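Local coordinates for peptidyl-prolyl cis-trans isomerase (Hirschia baltica, PDB 5EX2), which probably catalyses the cis-trans isomerisation of peptide bonds preceding proline, as a cyclophilin-type folding helper of the periplasm, at residues Glu113-Thr121 / Ile129-Ala137; Val10-Val20 / Glu229-Met239. All coordinates share one frame; numbering follows the deposited sequence.

Contact 1 (Glu113-Thr121 / Ile129-Ala137); sequences EDQTKSQYT and IETRQDELA. With MG (magnesium ion), chain C.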
loop_
_atom_site.group_PDB
_atom_site.type_symbol
_atom_site.label_atom_id
_atom_site.label_comp_id
_atom_site.label_asym_id
_atom_site.label_seq_id
_atom_site.Cartn_x
_atom_site.Cartn_y
_atom_site.Cartn_z
ATOM N N GLU A 113 -8.878 -24.289 5.741
ATOM C CA GLU A 113 -8.793 -25.220 6.864
ATOM C C GLU A 113 -9.049 -24.496 8.182
ATOM O O GLU A 113 -8.836 -23.292 8.291
ATOM C CB GLU A 113 -7.432 -25.916 6.900
ATOM C CG GLU A 113 -6.301 -25.047 7.407
ATOM C CD GLU A 113 -4.931 -25.643 7.130
ATOM O OE1 GLU A 113 -3.924 -24.923 7.310
ATOM O OE2 GLU A 113 -4.858 -26.830 6.742
ATOM N N ASP A 114 -9.507 -25.248 9.180
ATOM C CA ASP A 114 -9.772 -24.700 10.508
ATOM C C ASP A 114 -8.544 -23.989 11.055
ATOM O O ASP A 114 -7.449 -24.554 11.079
ATOM C CB ASP A 114 -10.175 -25.796 11.499
ATOM C CG ASP A 114 -11.452 -26.521 11.111
ATOM O OD1 ASP A 114 -12.229 -25.997 10.285
ATOM O OD2 ASP A 114 -11.676 -27.634 11.641
ATOM N N GLN A 115 -8.741 -22.759 11.515
ATOM C CA GLN A 115 -7.662 -21.972 12.104
ATOM C C GLN A 115 -7.286 -22.507 13.479
ATOM O O GLN A 115 -8.157 -22.967 14.218
ATOM C CB GLN A 115 -8.087 -20.517 12.224
ATOM C CG GLN A 115 -8.256 -19.849 10.879
ATOM C CD GLN A 115 -8.988 -18.532 10.950
ATOM O OE1 GLN A 115 -9.606 -18.192 11.958
ATOM N NE2 GLN A 115 -8.912 -17.771 9.869
ATOM N N THR A 116 -5.996 -22.438 13.816
ATOM C CA THR A 116 -5.510 -22.873 15.130
ATOM C C THR A 116 -4.482 -21.917 15.736
ATOM O O THR A 116 -3.892 -22.238 16.749
ATOM C CB THR A 116 -4.859 -24.273 15.082
ATOM O OG1 THR A 116 -3.751 -24.258 14.177
ATOM C CG2 THR A 116 -5.862 -25.328 14.652
ATOM N N LYS A 117 -4.236 -20.768 15.124
ATOM C CA LYS A 117 -3.210 -19.848 15.636
ATOM C C LYS A 117 -3.819 -18.592 16.248
ATOM O O LYS A 117 -5.024 -18.338 16.120
ATOM C CB LYS A 117 -2.209 -19.474 14.537
ATOM C CG LYS A 117 -1.325 -20.643 14.083
ATOM C CD LYS A 117 -0.232 -20.182 13.116
ATOM C CE LYS A 117 0.574 -21.354 12.563
ATOM N NZ LYS A 117 1.431 -22.004 13.605
ATOM N N SER A 118 -2.980 -17.805 16.918
ATOM C CA SER A 118 -3.441 -16.591 17.573
ATOM C C SER A 118 -3.726 -15.513 16.559
ATOM O O SER A 118 -4.450 -14.559 16.835
ATOM C CB SER A 118 -2.411 -16.085 18.573
ATOM O OG SER A 118 -2.296 -16.992 19.657
ATOM N N GLN A 119 -3.121 -15.652 15.386
ATOM C CA GLN A 119 -3.287 -14.681 14.316
ATOM C C GLN A 119 -3.450 -15.397 12.998
ATOM O O GLN A 119 -3.080 -16.548 12.867
ATOM C CB GLN A 119 -2.082 -13.732 14.265
ATOM C CG GLN A 119 -2.009 -12.829 15.472
ATOM C CD GLN A 119 -0.711 -12.077 15.648
ATOM O OE1 GLN A 119 -0.510 -11.470 16.689
ATOM N NE2 GLN A 119 0.158 -12.080 14.633
ATOM N N TYR A 120 -4.003 -14.707 12.009
ATOM C CA TYR A 120 -3.999 -15.232 10.658
ATOM C C TYR A 120 -3.907 -14.050 9.726
ATOM O O TYR A 120 -4.076 -12.907 10.152
ATOM C CB TYR A 120 -5.245 -16.092 10.372
ATOM C CG TYR A 120 -6.540 -15.334 10.290
ATOM C CD1 TYR A 120 -7.297 -15.065 11.427
ATOM C CD2 TYR A 120 -7.032 -14.909 9.062
ATOM C CE1 TYR A 120 -8.498 -14.368 11.330
ATOM C CE2 TYR A 120 -8.218 -14.209 8.955
ATOM C CZ TYR A 120 -8.949 -13.931 10.084
ATOM O OH TYR A 120 -10.141 -13.241 9.969
ATOM N N THR A 121 -3.647 -14.361 8.463
ATOM C CA THR A 121 -3.570 -13.354 7.436
ATOM C C THR A 121 -4.588 -13.636 6.344
ATOM O O THR A 121 -5.073 -14.756 6.151
ATOM C CB THR A 121 -2.187 -13.286 6.784
ATOM O OG1 THR A 121 -1.941 -14.488 6.049
ATOM C CG2 THR A 121 -1.070 -13.059 7.811
ATOM N N ILE A 129 -3.679 -8.290 5.067
ATOM C CA ILE A 129 -4.117 -7.975 6.412
ATOM C C ILE A 129 -3.703 -9.115 7.324
ATOM O O ILE A 129 -3.789 -10.273 6.930
ATOM C CB ILE A 129 -5.645 -7.784 6.499
ATOM C CG1 ILE A 129 -6.134 -6.720 5.511
ATOM C CG2 ILE A 129 -6.070 -7.453 7.931
ATOM C CD1 ILE A 129 -5.729 -5.313 5.867
ATOM N N GLU A 130 -3.197 -8.780 8.506
ATOM C CA GLU A 130 -2.979 -9.751 9.573
ATOM C C GLU A 130 -3.847 -9.334 10.745
ATOM O O GLU A 130 -4.090 -8.156 10.979
ATOM C CB GLU A 130 -1.500 -9.832 9.979
ATOM C CG GLU A 130 -1.230 -10.894 11.009
ATOM C CD GLU A 130 0.236 -11.158 11.226
ATOM O OE1 GLU A 130 1.078 -10.303 10.875
ATOM O OE2 GLU A 130 0.540 -12.234 11.753
ATOM N N THR A 131 -4.342 -10.313 11.489
ATOM C CA THR A 131 -5.333 -10.008 12.489
ATOM C C THR A 131 -5.278 -10.942 13.663
ATOM O O THR A 131 -4.904 -12.091 13.523
ATOM C CB THR A 131 -6.736 -10.067 11.870
ATOM O OG1 THR A 131 -7.714 -9.575 12.785
ATOM C CG2 THR A 131 -7.105 -11.470 11.387
ATOM N N ARG A 132 -5.652 -10.405 14.819
ATOM C CA ARG A 132 -6.040 -11.231 15.949
ATOM C C ARG A 132 -7.352 -11.927 15.587
ATOM O O ARG A 132 -8.041 -11.545 14.641
ATOM C CB ARG A 132 -6.158 -10.382 17.216
ATOM C CG ARG A 132 -4.902 -9.588 17.530
ATOM C CD ARG A 132 -3.713 -10.479 17.817
ATOM N NE ARG A 132 -3.855 -11.160 19.096
ATOM C CZ ARG A 132 -2.947 -11.985 19.610
ATOM N NH1 ARG A 132 -1.808 -12.223 18.965
ATOM N NH2 ARG A 132 -3.167 -12.550 20.783
ATOM N N GLN A 133 -7.684 -12.983 16.311
ATOM C CA GLN A 133 -8.806 -13.811 15.912
ATOM C C GLN A 133 -10.145 -13.100 16.031
ATOM O O GLN A 133 -10.422 -12.418 17.013
ATOM C CB GLN A 133 -8.811 -15.092 16.750
ATOM C CG GLN A 133 -7.750 -16.055 16.297
ATOM C CD GLN A 133 -8.010 -16.638 14.928
ATOM O OE1 GLN A 133 -9.103 -16.478 14.357
ATOM N NE2 GLN A 133 -7.026 -17.336 14.398
ATOM N N ASP A 134 -11.001 -13.312 15.035
ATOM C CA ASP A 134 -12.297 -12.647 14.964
ATOM C C ASP A 134 -13.182 -12.964 16.157
ATOM O O ASP A 134 -14.010 -12.148 16.552
ATOM C CB ASP A 134 -13.002 -13.048 13.667
ATOM C CG ASP A 134 -12.127 -12.824 12.459
ATOM O OD1 ASP A 134 -12.141 -11.716 11.903
ATOM O OD2 ASP A 134 -11.404 -13.766 12.075
ATOM N N GLU A 135 -12.994 -14.137 16.750
ATOM C CA GLU A 135 -13.794 -14.548 17.895
ATOM C C GLU A 135 -13.635 -13.592 19.081
ATOM O O GLU A 135 -14.489 -13.526 19.959
ATOM C CB GLU A 135 -13.431 -15.989 18.322
ATOM C CG GLU A 135 -13.836 -17.083 17.306
ATOM C CD GLU A 135 -12.897 -17.219 16.107
ATOM O OE1 GLU A 135 -11.791 -16.650 16.124
ATOM O OE2 GLU A 135 -13.264 -17.909 15.122
ATOM N N LEU A 136 -12.546 -12.839 19.129
ATOM C CA LEU A 136 -12.365 -11.901 20.231
ATOM C C LEU A 136 -13.405 -10.792 20.195
ATOM O O LEU A 136 -13.707 -10.181 21.216
ATOM C CB LEU A 136 -10.961 -11.298 20.200
ATOM C CG LEU A 136 -9.811 -12.305 20.262
ATOM C CD1 LEU A 136 -8.495 -11.566 20.295
ATOM C CD2 LEU A 136 -9.928 -13.252 21.433
ATOM N N ALA A 137 -13.974 -10.532 19.025
ATOM C CA ALA A 137 -14.943 -9.452 18.913
ATOM C C ALA A 137 -16.250 -9.713 19.647
ATOM O O ALA A 137 -17.047 -8.796 19.855
ATOM C CB ALA A 137 -15.240 -9.168 17.451
HETATM MG MG MG C . -11.040 -17.745 13.825
HETATM O O HOH W 1 -6.152 -13.710 18.642
HETATM O O HOH W 2 -10.056 -19.362 15.185
HETATM O O HOH W 3 -12.215 -19.449 12.834
HETATM O O HOH W 4 -11.963 -16.005 12.353
#

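Contact 2 (Val10-Val20 / Glu229-Met239); sequences VQADPENWRSV and EAWVMRNDGPM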
loop_
_atom_site.group_PDB
_atom_site.type_symbol
_atom_site.label_atom_id
_atom_site.label_comp_id
_atom_site.label_asym_id
_atom_site.label_seq_id
_atom_site.Cartn_x
_atom_site.Cartn_y
_atom_site.Cartn_z
ATOM N N VAL A 10 -11.981 -6.484 -17.683
ATOM C CA VAL A 10 -12.081 -5.985 -16.326
ATOM C C VAL A 10 -13.354 -5.148 -16.146
ATOM O O VAL A 10 -14.072 -5.321 -15.166
ATOM C CB VAL A 10 -10.835 -5.170 -15.990
ATOM C CG1 VAL A 10 -11.037 -4.337 -14.744
ATOM C CG2 VAL A 10 -9.632 -6.101 -15.861
ATOM N N GLN A 11 -13.654 -4.263 -17.091
ATOM C CA GLN A 11 -14.854 -3.432 -16.986
ATOM C C GLN A 11 -16.155 -4.213 -17.072
ATOM O O GLN A 11 -17.165 -3.821 -16.485
ATOM C CB GLN A 11 -14.848 -2.369 -18.078
ATOM C CG GLN A 11 -13.824 -1.306 -17.832
ATOM C CD GLN A 11 -13.865 -0.203 -18.868
ATOM O OE1 GLN A 11 -14.220 -0.433 -20.024
ATOM N NE2 GLN A 11 -13.502 1.006 -18.459
ATOM N N ALA A 12 -16.137 -5.316 -17.802
ATOM C CA ALA A 12 -17.332 -6.116 -17.976
ATOM C C ALA A 12 -17.630 -6.988 -16.766
ATOM O O ALA A 12 -18.668 -7.634 -16.726
ATOM C CB ALA A 12 -17.198 -6.986 -19.207
ATOM N N ASP A 13 -16.728 -7.008 -15.789
ATOM C CA ASP A 13 -16.762 -8.031 -14.744
ATOM C C ASP A 13 -16.574 -7.485 -13.335
ATOM O O ASP A 13 -15.578 -7.757 -12.673
ATOM C CB ASP A 13 -15.699 -9.083 -15.050
ATOM C CG ASP A 13 -15.848 -10.340 -14.213
ATOM O OD1 ASP A 13 -16.872 -10.503 -13.514
ATOM O OD2 ASP A 13 -14.954 -11.202 -14.293
ATOM N N PRO A 14 -17.551 -6.715 -12.859
ATOM C CA PRO A 14 -17.462 -6.121 -11.525
ATOM C C PRO A 14 -17.477 -7.163 -10.411
ATOM O O PRO A 14 -17.091 -6.851 -9.298
ATOM C CB PRO A 14 -18.698 -5.219 -11.461
ATOM C CG PRO A 14 -19.630 -5.757 -12.492
ATOM C CD PRO A 14 -18.773 -6.304 -13.574
ATOM N N GLU A 15 -17.902 -8.384 -10.712
ATOM C CA GLU A 15 -17.863 -9.455 -9.730
ATOM C C GLU A 15 -16.425 -9.802 -9.353
ATOM O O GLU A 15 -16.158 -10.266 -8.239
ATOM C CB GLU A 15 -18.576 -10.701 -10.268
ATOM C CG GLU A 15 -20.078 -10.526 -10.512
ATOM C CD GLU A 15 -20.428 -9.773 -11.809
ATOM O OE1 GLU A 15 -19.542 -9.556 -12.675
ATOM O OE2 GLU A 15 -21.613 -9.402 -11.965
ATOM N N ASN A 16 -15.490 -9.547 -10.273
ATOM C CA ASN A 16 -14.104 -9.919 -10.049
ATOM C C ASN A 16 -13.163 -8.741 -9.950
ATOM O O ASN A 16 -12.013 -8.924 -9.580
ATOM C CB ASN A 16 -13.639 -10.855 -11.139
ATOM C CG ASN A 16 -14.164 -12.250 -10.934
ATOM O OD1 ASN A 16 -13.875 -12.881 -9.930
ATOM N ND2 ASN A 16 -14.954 -12.731 -11.874
ATOM N N TRP A 17 -13.635 -7.544 -10.270
ATOM C CA TRP A 17 -12.771 -6.366 -10.308
ATOM C C TRP A 17 -13.407 -5.170 -9.619
ATOM O O TRP A 17 -14.553 -4.792 -9.882
ATOM C CB TRP A 17 -12.417 -6.010 -11.748
ATOM C CG TRP A 17 -11.633 -7.074 -12.404
ATOM C CD1 TRP A 17 -12.114 -8.075 -13.192
ATOM C CD2 TRP A 17 -10.221 -7.283 -12.300
ATOM N NE1 TRP A 17 -11.086 -8.883 -13.604
ATOM C CE2 TRP A 17 -9.912 -8.422 -13.062
ATOM C CE3 TRP A 17 -9.185 -6.613 -11.636
ATOM C CZ2 TRP A 17 -8.613 -8.904 -13.191
ATOM C CZ3 TRP A 17 -7.897 -7.099 -11.767
ATOM C CH2 TRP A 17 -7.622 -8.221 -12.545
ATOM N N ARG A 18 -12.616 -4.567 -8.745
ATOM C CA ARG A 18 -13.004 -3.393 -7.977
ATOM C C ARG A 18 -12.335 -2.164 -8.568
ATOM O O ARG A 18 -11.115 -2.127 -8.713
ATOM C CB ARG A 18 -12.591 -3.571 -6.507
ATOM C CG ARG A 18 -12.839 -2.353 -5.627
ATOM C CD ARG A 18 -12.376 -2.579 -4.180
ATOM N NE ARG A 18 -10.942 -2.833 -4.070
ATOM C CZ ARG A 18 -10.015 -1.881 -4.102
ATOM N NH1 ARG A 18 -10.367 -0.610 -4.242
ATOM N NH2 ARG A 18 -8.738 -2.206 -4.001
ATOM N N SER A 19 -13.133 -1.156 -8.886
ATOM C CA SER A 19 -12.611 0.087 -9.426
ATOM C C SER A 19 -12.016 0.914 -8.291
ATOM O O SER A 19 -12.674 1.148 -7.281
ATOM C CB SER A 19 -13.734 0.840 -10.131
ATOM O OG SER A 19 -13.277 2.097 -10.588
ATOM N N VAL A 20 -10.781 1.376 -8.472
ATOM C CA VAL A 20 -10.109 2.185 -7.460
ATOM C C VAL A 20 -10.618 3.615 -7.534
ATOM O O VAL A 20 -10.658 4.223 -8.599
ATOM C CB VAL A 20 -8.577 2.133 -7.637
ATOM C CG1 VAL A 20 -7.864 3.103 -6.700
ATOM C CG2 VAL A 20 -8.058 0.711 -7.407
ATOM N N GLU A 229 -7.081 4.756 -14.968
ATOM C CA GLU A 229 -8.154 3.997 -14.342
ATOM C C GLU A 229 -7.564 2.694 -13.829
ATOM O O GLU A 229 -6.970 1.931 -14.590
ATOM C CB GLU A 229 -9.301 3.755 -15.330
ATOM C CG GLU A 229 -9.967 5.057 -15.814
ATOM C CD GLU A 229 -11.002 4.884 -16.930
ATOM O OE1 GLU A 229 -11.527 3.772 -17.139
ATOM O OE2 GLU A 229 -11.299 5.899 -17.589
ATOM N N ALA A 230 -7.726 2.451 -12.531
ATOM C CA ALA A 230 -7.155 1.270 -11.893
ATOM C C ALA A 230 -8.232 0.344 -11.357
ATOM O O ALA A 230 -9.289 0.788 -10.902
ATOM C CB ALA A 230 -6.207 1.685 -10.772
ATOM N N TRP A 231 -7.946 -0.941 -11.438
ATOM C CA TRP A 231 -8.825 -1.959 -10.885
ATOM C C TRP A 231 -7.979 -2.934 -10.107
ATOM O O TRP A 231 -6.825 -3.188 -10.456
ATOM C CB TRP A 231 -9.609 -2.704 -11.978
ATOM C CG TRP A 231 -10.829 -2.002 -12.525
ATOM C CD1 TRP A 231 -12.139 -2.164 -12.122
ATOM C CD2 TRP A 231 -10.862 -1.084 -13.614
ATOM N NE1 TRP A 231 -12.969 -1.383 -12.891
ATOM C CE2 TRP A 231 -12.209 -0.705 -13.810
ATOM C CE3 TRP A 231 -9.881 -0.531 -14.431
ATOM C CZ2 TRP A 231 -12.593 0.196 -14.794
ATOM C CZ3 TRP A 231 -10.260 0.361 -15.406
ATOM C CH2 TRP A 231 -11.607 0.724 -15.581
ATOM N N VAL A 232 -8.571 -3.479 -9.057
ATOM C CA VAL A 232 -7.936 -4.474 -8.200
ATOM C C VAL A 232 -8.866 -5.658 -8.146
ATOM O O VAL A 232 -10.069 -5.497 -7.959
ATOM C CB VAL A 232 -7.662 -3.921 -6.789
ATOM C CG1 VAL A 232 -7.085 -4.991 -5.876
ATOM C CG2 VAL A 232 -6.754 -2.730 -6.867
ATOM N N MET A 233 -8.323 -6.842 -8.343
ATOM C CA MET A 233 -9.133 -8.052 -8.288
ATOM C C MET A 233 -9.809 -8.167 -6.919
ATOM O O MET A 233 -9.245 -7.835 -5.889
ATOM C CB MET A 233 -8.272 -9.282 -8.584
ATOM C CG MET A 233 -9.050 -10.619 -8.594
ATOM S SD MET A 233 -8.057 -11.986 -9.154
ATOM C CE MET A 233 -7.955 -11.671 -10.914
ATOM N N ARG A 234 -11.064 -8.597 -6.936
ATOM C CA ARG A 234 -11.842 -8.793 -5.725
ATOM C C ARG A 234 -11.442 -10.106 -5.062
ATOM O O ARG A 234 -11.522 -11.168 -5.674
ATOM C CB ARG A 234 -13.342 -8.785 -6.038
ATOM C CG ARG A 234 -13.869 -7.400 -6.365
ATOM C CD ARG A 234 -15.386 -7.327 -6.472
ATOM N NE ARG A 234 -15.834 -5.976 -6.823
ATOM C CZ ARG A 234 -15.914 -4.948 -5.975
ATOM N NH1 ARG A 234 -15.569 -5.081 -4.700
ATOM N NH2 ARG A 234 -16.338 -3.768 -6.407
ATOM N N ASN A 235 -10.967 -10.021 -3.824
ATOM C CA ASN A 235 -10.451 -11.191 -3.153
ATOM C C ASN A 235 -11.551 -12.190 -2.880
ATOM O O ASN A 235 -11.269 -13.372 -2.807
ATOM C CB ASN A 235 -9.758 -10.789 -1.854
ATOM C CG ASN A 235 -8.608 -9.800 -2.085
ATOM O OD1 ASN A 235 -8.674 -8.660 -1.641
ATOM N ND2 ASN A 235 -7.547 -10.249 -2.735
ATOM N N ASP A 236 -12.792 -11.712 -2.782
ATOM C CA ASP A 236 -13.925 -12.571 -2.459
ATOM C C ASP A 236 -14.624 -13.096 -3.715
ATOM O O ASP A 236 -15.716 -13.683 -3.631
ATOM C CB ASP A 236 -14.929 -11.832 -1.558
ATOM C CG ASP A 236 -15.483 -10.548 -2.177
ATOM O OD1 ASP A 236 -14.958 -10.050 -3.193
ATOM O OD2 ASP A 236 -16.471 -10.022 -1.621
ATOM N N GLY A 237 -14.004 -12.893 -4.871
ATOM C CA GLY A 237 -14.564 -13.371 -6.119
ATOM C C GLY A 237 -13.881 -14.638 -6.597
ATOM O O GLY A 237 -12.862 -15.074 -6.051
ATOM N N PRO A 238 -14.436 -15.250 -7.646
ATOM C CA PRO A 238 -13.940 -16.558 -8.077
ATOM C C PRO A 238 -12.611 -16.517 -8.802
ATOM O O PRO A 238 -11.853 -17.467 -8.745
ATOM C CB PRO A 238 -15.038 -17.061 -9.015
ATOM C CG PRO A 238 -15.733 -15.860 -9.478
ATOM C CD PRO A 238 -15.685 -14.881 -8.330
ATOM N N MET A 239 -12.301 -15.431 -9.489
ATOM C CA MET A 239 -10.991 -15.368 -10.124
ATOM C C MET A 239 -9.887 -15.389 -9.071
ATOM O O MET A 239 -8.836 -15.986 -9.271
ATOM C CB MET A 239 -10.868 -14.130 -10.999
ATOM C CG MET A 239 -11.682 -14.254 -12.249
ATOM S SD MET A 239 -11.629 -12.830 -13.342
ATOM C CE MET A 239 -9.952 -12.951 -13.957
HETATM O O HOH W 5 -16.769 -10.534 -5.487
HETATM O O HOH W 6 -11.962 -12.559 -7.999
HETATM O O HOH W 7 -17.041 -3.957 -8.809
HETATM O O HOH W 8 -10.245 -5.587 -4.276
HETATM O O HOH W 9 -11.259 2.358 -12.364
HETATM O O HOH W 10 -9.619 4.133 -11.060
#

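Contact 1 (Glu113-Thr121 / Ile129-Ala137)
Y120 reaches across the contact to D134, and its side chain can be followed outward from CB. CG sits in the crowded position between the backbone N and the carbonyl carbon (chi1 70°), which lays the ring alongside T131. CE1 and CZ come closest to T131 CG2, with CD1 a little farther off; CG2 stands 3.5 Å from the ring centroid, a CH-pi contact over one face. NE2 of Q115 lies above the opposite face, so the ring is sandwiched. At the far end OH donates a short hydrogen bond of 2.5 Å to D134 OD2, on its syn lone pair. The other carboxylate oxygen, OD1, forms a salt bridge with R100, a second hold on the same carboxylate.

The strands belong to the beta hairpin 119-124/127-132. Y120 and T131 form an antiparallel hydrogen-bonded pair, with T131 N 2.9 Å from Y120 O. The opposite face of the sheet carries Q119, T121, E130 and R132. There the Q119 amide is held at both ends. Its OE1 accepts from R132 NH1 at 2.7 Å, in the guanidinium plane. Its NE2 gives to E130 OE2, which it meets from above the carboxylate plane. E130 OE1 has a salt bridge to R179.

Beyond the hairpin, Q133 bends at chi2 (-68°) and turns its amide back. NE2 donates to K117 O at 2.8 Å. OE1 binds the magnesium ion at 2.4 Å, as does Q115 OE1. The two oxygens are 3.0 Å apart and meet through the shared metal. E135 adds its carboxylate, and three waters are bound as well. The bond to K117 O orients the Q133 amide with its oxygen toward the ion.

Contact 2 (Val10-Val20 / Glu229-Met239)
R18 and V232 form an antiparallel hydrogen-bonded pair, and strands 17-19 and 229-233 run at 143° to each other. V20 N continues the pairing to A230 O, and R234 N bonds to N16 O.

V10 CG1 lies over one face of the W231 indole, 3.5 Å from the centroid of its five-membered ring. The other V10 methyl, CG2, covers one face of W17, and M233 CB covers the opposite face. The M239 sulfur approaches W17 obliquely, a Met-aromatic contact; the M233 sulfur lies farther off above the face. N16 OD1 accepts from M239 N across the contact at 3.0 Å, while ND2 donates to D13 OD2 within its own segment.

R234 is extended from CG to NE (chi2 -171°), which carries its guanidinium to R18 and P14. R18 CB sits 3.6 Å above the centre of the guanidinium plane. NE donates to P14 O at 2.9 Å, nearly in line with the carbonyl, and NH2 donates to a water held by W17 O. A leucine here would probably leave P14 O without this donor and that water without its guanidinium partner. R18 forms a salt bridge with E38.

R234 to G237 is a type I turn, with G237 as N-cap of helix 238-247. With strand 261-264, this makes a three-stranded antiparallel sheet joining the N-terminal segment to the C-terminal region, separate from the eight-stranded cyclophilin barrel.

Contact 1 and contact 2 are separate parts of one chain. Their centres lie about 26 Å apart, and their nearest atoms are about 8 Å apart. Contact 1 is local in sequence. It is a hairpin at the surface, its centre about 22 Å from the centre of the chain, and holds the magnesium site. Contact 2 is long-range, with 208 residues between its segments; its centre is about 17 Å from that of the chain, away from the Q115, Q133 and E135 magnesium site. Contact 1 falls wholly within that intervening sequence. N235, in the turn of contact 2, bonds to backbone G126 between the strands of the contact 1 hairpin and so connects the two regions.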